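Local coordinates for protein putative glucose-6-phosphate 1-epimerase (Salmonella typhimurium, PDB 2HTA) that probably interconverts the alpha and beta anomers of glucose 6-phosphate and related hexose 6-phosphates, acting as a monomeric mutarotase, at residues D127-S139 with D149-T161. Residues are numbered along the deposited sequence; the frame is centred on the assembly and turned at random.
Sequences DNGVMLTFELQSS and DFTLLARFKVGKT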
loop_
_atom_site.group_PDB
_atom_site.type_symbol
_atom_site.label_atom_id
_atom_site.label_comp_id
_atom_site.label_asym_id
_atom_site.label_seq_id
_atom_site.Cartn_x
_atom_site.Cartn_y
_atom_site.Cartn_z
ATOM N N ASP A 127 12.475 -2.391 21.883
ATOM C CA ASP A 127 11.359 -3.106 22.470
ATOM C C ASP A 127 10.004 -2.712 21.907
ATOM O O ASP A 127 9.022 -3.378 22.234
ATOM C CB ASP A 127 11.284 -2.853 23.992
ATOM C CG ASP A 127 12.379 -3.529 24.742
ATOM O OD1 ASP A 127 13.066 -4.435 24.206
ATOM O OD2 ASP A 127 12.610 -3.099 25.904
ATOM N N ASN A 128 9.930 -1.598 21.150
ATOM C CA ASN A 128 8.631 -1.102 20.654
ATOM C C ASN A 128 8.319 -1.580 19.199
ATOM O O ASN A 128 7.167 -1.728 18.829
ATOM C CB ASN A 128 8.580 0.429 20.681
ATOM C CG ASN A 128 8.703 0.974 22.085
ATOM O OD1 ASN A 128 8.185 0.369 23.009
ATOM N ND2 ASN A 128 9.378 2.071 22.241
ATOM N N GLY A 129 9.355 -1.826 18.414
ATOM C CA GLY A 129 9.076 -2.335 17.057
ATOM C C GLY A 129 10.333 -2.255 16.227
ATOM O O GLY A 129 11.452 -2.310 16.788
ATOM N N VAL A 130 10.172 -2.114 14.882
ATOM C CA VAL A 130 11.301 -2.234 13.966
ATOM C C VAL A 130 11.223 -1.124 12.912
ATOM O O VAL A 130 10.114 -0.724 12.525
ATOM C CB VAL A 130 11.301 -3.620 13.247
ATOM C CG1 VAL A 130 12.549 -3.772 12.384
ATOM C CG2 VAL A 130 11.293 -4.752 14.267
ATOM N N MET A 131 12.368 -0.607 12.500
ATOM C CA MET A 131 12.425 0.360 11.371
ATOM C C MET A 131 13.176 -0.285 10.256
ATOM O O MET A 131 14.193 -0.932 10.530
ATOM C CB MET A 131 13.248 1.605 11.787
ATOM C CG MET A 131 12.684 2.437 12.957
ATOM S SD MET A 131 13.922 3.792 13.344
ATOM C CE MET A 131 14.071 4.636 11.736
ATOM N N LEU A 132 12.759 -0.069 8.997
ATOM C CA LEU A 132 13.467 -0.698 7.874
ATOM C C LEU A 132 13.540 0.303 6.724
ATOM O O LEU A 132 12.594 1.078 6.519
ATOM C CB LEU A 132 12.693 -1.922 7.343
ATOM C CG LEU A 132 12.368 -3.105 8.274
ATOM C CD1 LEU A 132 11.036 -2.840 8.951
ATOM C CD2 LEU A 132 12.261 -4.369 7.395
ATOM N N THR A 133 14.656 0.264 5.990
ATOM C CA THR A 133 14.814 1.120 4.804
ATOM C C THR A 133 15.137 0.216 3.641
ATOM O O THR A 133 16.108 -0.525 3.695
ATOM C CB THR A 133 15.949 2.051 4.965
ATOM O OG1 THR A 133 15.700 2.903 6.098
ATOM C CG2 THR A 133 16.053 2.931 3.740
ATOM N N PHE A 134 14.337 0.316 2.585
ATOM C CA PHE A 134 14.557 -0.428 1.334
ATOM C C PHE A 134 14.987 0.579 0.275
ATOM O O PHE A 134 14.567 1.766 0.292
ATOM C CB PHE A 134 13.249 -1.112 0.901
ATOM C CG PHE A 134 12.789 -2.200 1.813
ATOM C CD1 PHE A 134 11.949 -1.919 2.941
ATOM C CD2 PHE A 134 13.197 -3.506 1.596
ATOM C CE1 PHE A 134 11.503 -2.986 3.782
ATOM C CE2 PHE A 134 12.728 -4.551 2.424
ATOM C CZ PHE A 134 11.904 -4.297 3.497
ATOM N N GLU A 135 15.787 0.122 -0.695
ATOM C CA GLU A 135 16.253 1.056 -1.739
ATOM C C GLU A 135 16.066 0.413 -3.132
ATOM O O GLU A 135 16.374 -0.768 -3.314
ATOM C CB GLU A 135 17.740 1.303 -1.519
ATOM C CG GLU A 135 18.333 2.278 -2.536
ATOM C CD GLU A 135 19.807 2.539 -2.237
ATOM O OE1 GLU A 135 20.647 1.690 -2.554
ATOM O OE2 GLU A 135 20.119 3.563 -1.620
ATOM N N LEU A 136 15.638 1.216 -4.099
ATOM C CA LEU A 136 15.583 0.790 -5.495
ATOM C C LEU A 136 16.384 1.785 -6.300
ATOM O O LEU A 136 16.313 2.985 -6.052
ATOM C CB LEU A 136 14.149 0.722 -5.997
ATOM C CG LEU A 136 14.019 0.221 -7.466
ATOM C CD1 LEU A 136 14.199 -1.317 -7.492
ATOM C CD2 LEU A 136 12.626 0.555 -7.898
ATOM N N GLN A 137 17.216 1.297 -7.245
ATOM C CA GLN A 137 17.963 2.228 -8.101
ATOM C C GLN A 137 17.719 1.929 -9.553
ATOM O O GLN A 137 17.420 0.795 -9.923
ATOM C CB GLN A 137 19.450 2.160 -7.835
ATOM C CG GLN A 137 19.782 2.695 -6.412
ATOM C CD GLN A 137 21.233 2.870 -6.217
ATOM O OE1 GLN A 137 21.935 1.893 -6.010
ATOM N NE2 GLN A 137 21.714 4.117 -6.287
ATOM N N SER A 138 17.876 2.942 -10.377
ATOM C CA SER A 138 17.837 2.738 -11.824
ATOM C C SER A 138 18.976 1.840 -12.274
ATOM O O SER A 138 19.992 1.670 -11.574
ATOM C CB SER A 138 17.930 4.106 -12.552
ATOM O OG SER A 138 18.973 4.877 -12.020
ATOM N N SER A 139 18.797 1.233 -13.428
ATOM C CA SER A 139 19.794 0.316 -13.974
ATOM C C SER A 139 19.640 0.444 -15.488
ATOM O O SER A 139 18.711 1.102 -15.968
ATOM C CB SER A 139 19.434 -1.090 -13.570
ATOM O OG SER A 139 18.196 -1.457 -14.167
ATOM N N ASP A 149 17.705 8.505 -14.348
ATOM C CA ASP A 149 18.288 7.848 -13.213
ATOM C C ASP A 149 17.540 8.214 -11.935
ATOM O O ASP A 149 16.983 9.311 -11.818
ATOM C CB ASP A 149 19.781 8.079 -13.134
ATOM C CG ASP A 149 20.529 7.107 -14.055
ATOM O OD1 ASP A 149 20.607 5.827 -13.809
ATOM O OD2 ASP A 149 20.962 7.616 -15.063
ATOM N N PHE A 150 17.539 7.288 -10.983
ATOM C CA PHE A 150 16.816 7.555 -9.730
ATOM C C PHE A 150 17.361 6.644 -8.612
ATOM O O PHE A 150 17.985 5.608 -8.894
ATOM C CB PHE A 150 15.289 7.289 -9.917
ATOM C CG PHE A 150 14.933 5.796 -10.123
ATOM C CD1 PHE A 150 14.786 5.268 -11.428
ATOM C CD2 PHE A 150 14.719 4.949 -9.040
ATOM C CE1 PHE A 150 14.444 3.933 -11.584
ATOM C CE2 PHE A 150 14.444 3.594 -9.185
ATOM C CZ PHE A 150 14.279 3.077 -10.496
ATOM N N THR A 151 17.140 7.069 -7.365
ATOM C CA THR A 151 17.250 6.189 -6.197
ATOM C C THR A 151 15.966 6.435 -5.384
ATOM O O THR A 151 15.661 7.589 -5.011
ATOM C CB THR A 151 18.463 6.551 -5.319
ATOM O OG1 THR A 151 19.649 6.457 -6.104
ATOM C CG2 THR A 151 18.553 5.575 -4.158
ATOM N N LEU A 152 15.207 5.363 -5.135
ATOM C CA LEU A 152 13.952 5.443 -4.432
ATOM C C LEU A 152 14.180 4.731 -3.102
ATOM O O LEU A 152 14.797 3.646 -3.085
ATOM C CB LEU A 152 12.903 4.620 -5.177
ATOM C CG LEU A 152 11.622 5.144 -5.773
ATOM C CD1 LEU A 152 10.646 3.935 -6.113
ATOM C CD2 LEU A 152 10.917 6.216 -4.942
ATOM N N LEU A 153 13.782 5.385 -2.004
ATOM C CA LEU A 153 13.860 4.815 -0.671
ATOM C C LEU A 153 12.477 4.646 -0.085
ATOM O O LEU A 153 11.659 5.550 -0.193
ATOM C CB LEU A 153 14.685 5.711 0.288
ATOM C CG LEU A 153 16.123 5.789 -0.224
ATOM C CD1 LEU A 153 16.836 7.036 0.101
ATOM C CD2 LEU A 153 16.922 4.578 0.261
ATOM N N ALA A 154 12.221 3.506 0.549
ATOM C CA ALA A 154 10.939 3.271 1.248
ATOM C C ALA A 154 11.356 2.977 2.697
ATOM O O ALA A 154 12.098 2.015 2.948
ATOM C CB ALA A 154 10.171 2.097 0.652
ATOM N N ARG A 155 10.952 3.844 3.603
ATOM C CA ARG A 155 11.282 3.697 5.040
ATOM C C ARG A 155 10.017 3.353 5.746
ATOM O O ARG A 155 8.997 4.025 5.523
ATOM C CB ARG A 155 11.860 5.014 5.567
ATOM C CG ARG A 155 13.144 5.458 4.842
ATOM C CD ARG A 155 13.723 6.691 5.512
ATOM N NE ARG A 155 15.106 6.913 5.123
ATOM C CZ ARG A 155 15.475 7.706 4.121
ATOM N NH1 ARG A 155 16.766 7.854 3.824
ATOM N NH2 ARG A 155 14.556 8.378 3.446
ATOM N N PHE A 156 10.048 2.277 6.538
ATOM C CA PHE A 156 8.911 1.791 7.295
ATOM C C PHE A 156 9.197 1.829 8.778
ATOM O O PHE A 156 10.335 1.606 9.172
ATOM C CB PHE A 156 8.645 0.339 6.952
ATOM C CG PHE A 156 8.270 0.141 5.522
ATOM C CD1 PHE A 156 9.262 0.026 4.552
ATOM C CD2 PHE A 156 6.922 0.153 5.148
ATOM C CE1 PHE A 156 8.892 -0.149 3.165
ATOM C CE2 PHE A 156 6.565 -0.060 3.780
ATOM C CZ PHE A 156 7.553 -0.183 2.827
ATOM N N LYS A 157 8.176 2.094 9.582
ATOM C CA LYS A 157 8.256 1.915 11.060
ATOM C C LYS A 157 7.102 1.012 11.436
ATOM O O LYS A 157 5.967 1.380 11.201
ATOM C CB LYS A 157 8.124 3.278 11.736
ATOM C CG LYS A 157 9.233 4.196 11.392
ATOM C CD LYS A 157 9.267 5.349 12.440
ATOM C CE LYS A 157 10.442 6.271 12.216
ATOM N NZ LYS A 157 10.342 7.406 13.180
ATOM N N VAL A 158 7.359 -0.212 11.913
ATOM C CA VAL A 158 6.273 -1.106 12.227
ATOM C C VAL A 158 6.281 -1.397 13.710
ATOM O O VAL A 158 7.284 -1.814 14.255
ATOM C CB VAL A 158 6.265 -2.429 11.372
ATOM C CG1 VAL A 158 6.087 -2.062 9.876
ATOM C CG2 VAL A 158 7.580 -3.216 11.526
ATOM N N GLY A 159 5.184 -1.083 14.344
ATOM C CA GLY A 159 5.053 -1.240 15.774
ATOM C C GLY A 159 3.619 -1.132 16.153
ATOM O O GLY A 159 2.736 -1.698 15.513
ATOM N N LYS A 160 3.353 -0.394 17.229
ATOM C CA LYS A 160 1.943 -0.061 17.602
ATOM C C LYS A 160 1.223 0.713 16.474
ATOM O O LYS A 160 0.006 0.597 16.279
ATOM C CB LYS A 160 1.997 0.809 18.882
ATOM C CG LYS A 160 0.643 1.287 19.375
ATOM C CD LYS A 160 0.733 2.025 20.762
ATOM C CE LYS A 160 1.646 3.232 20.653
ATOM N NZ LYS A 160 1.555 4.254 21.793
ATOM N N THR A 161 1.971 1.544 15.764
ATOM C CA THR A 161 1.432 2.150 14.579
ATOM C C THR A 161 2.337 1.731 13.389
ATOM O O THR A 161 3.375 1.052 13.548
ATOM C CB THR A 161 1.440 3.673 14.655
ATOM O OG1 THR A 161 2.773 4.152 14.746
ATOM C CG2 THR A 161 0.568 4.246 15.835
#
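Phe-134 and Phe-156 meet on the buried face of two antiparallel strands, 130-137 and 151-158, neighbours in the large sheet of a galactose-mutarotase-like beta-sandwich. Their rings stand nearly perpendicular, planes at 87°, with Phe-134 CD1 3.5 Å from Phe-156 CE1; Phe-55 of the facing sheet packs against both. On one side of this pair Leu-132 CD1 touches Val-158 CG2, and Val-130 and Leu-132 reach strand 41-48. On the other, Leu-136 brings CG to the edge of the Phe-150 ring and CD2 to its CE2, 3.8 Å. With chi1 at 68°, Phe-150 folds its ring back across the backbone of the partner segment, where Ser-138 N sits 3.5 Å above the ring plane, over its centre. The opposite face is looser and more polar, apart from Leu-153, whose CD2 sits against Thr-133 CG2 and Glu-135 CB. There Met-131 lies alongside Lys-157, touching CE to CE, and Thr-133 lies beside Arg-155, whose guanidinium continues to a salt bridge with Glu-167. Gln-137 NE2 donates to Thr-151 OG1 at 3.1 Å, with that oxygen close to the amide plane of Gln-137. Just beyond the strands, flanking helix 140-145 in sequence, Ser-138 OG accepts from Phe-150 N (3.0 Å) and donates to the anti side of Asp-149 OD1 (2.6 Å), an oxygen also paired with Arg-143. Eight backbone bonds, from Val-130/Val-158 to Leu-136/Leu-152, satisfy these paired residues, while Met-131, Thr-133 and Glu-135 bond to strand 119-125; hydrocarbon can thus fill the sandwich interior while polar groups gather on the more solvent-exposed face.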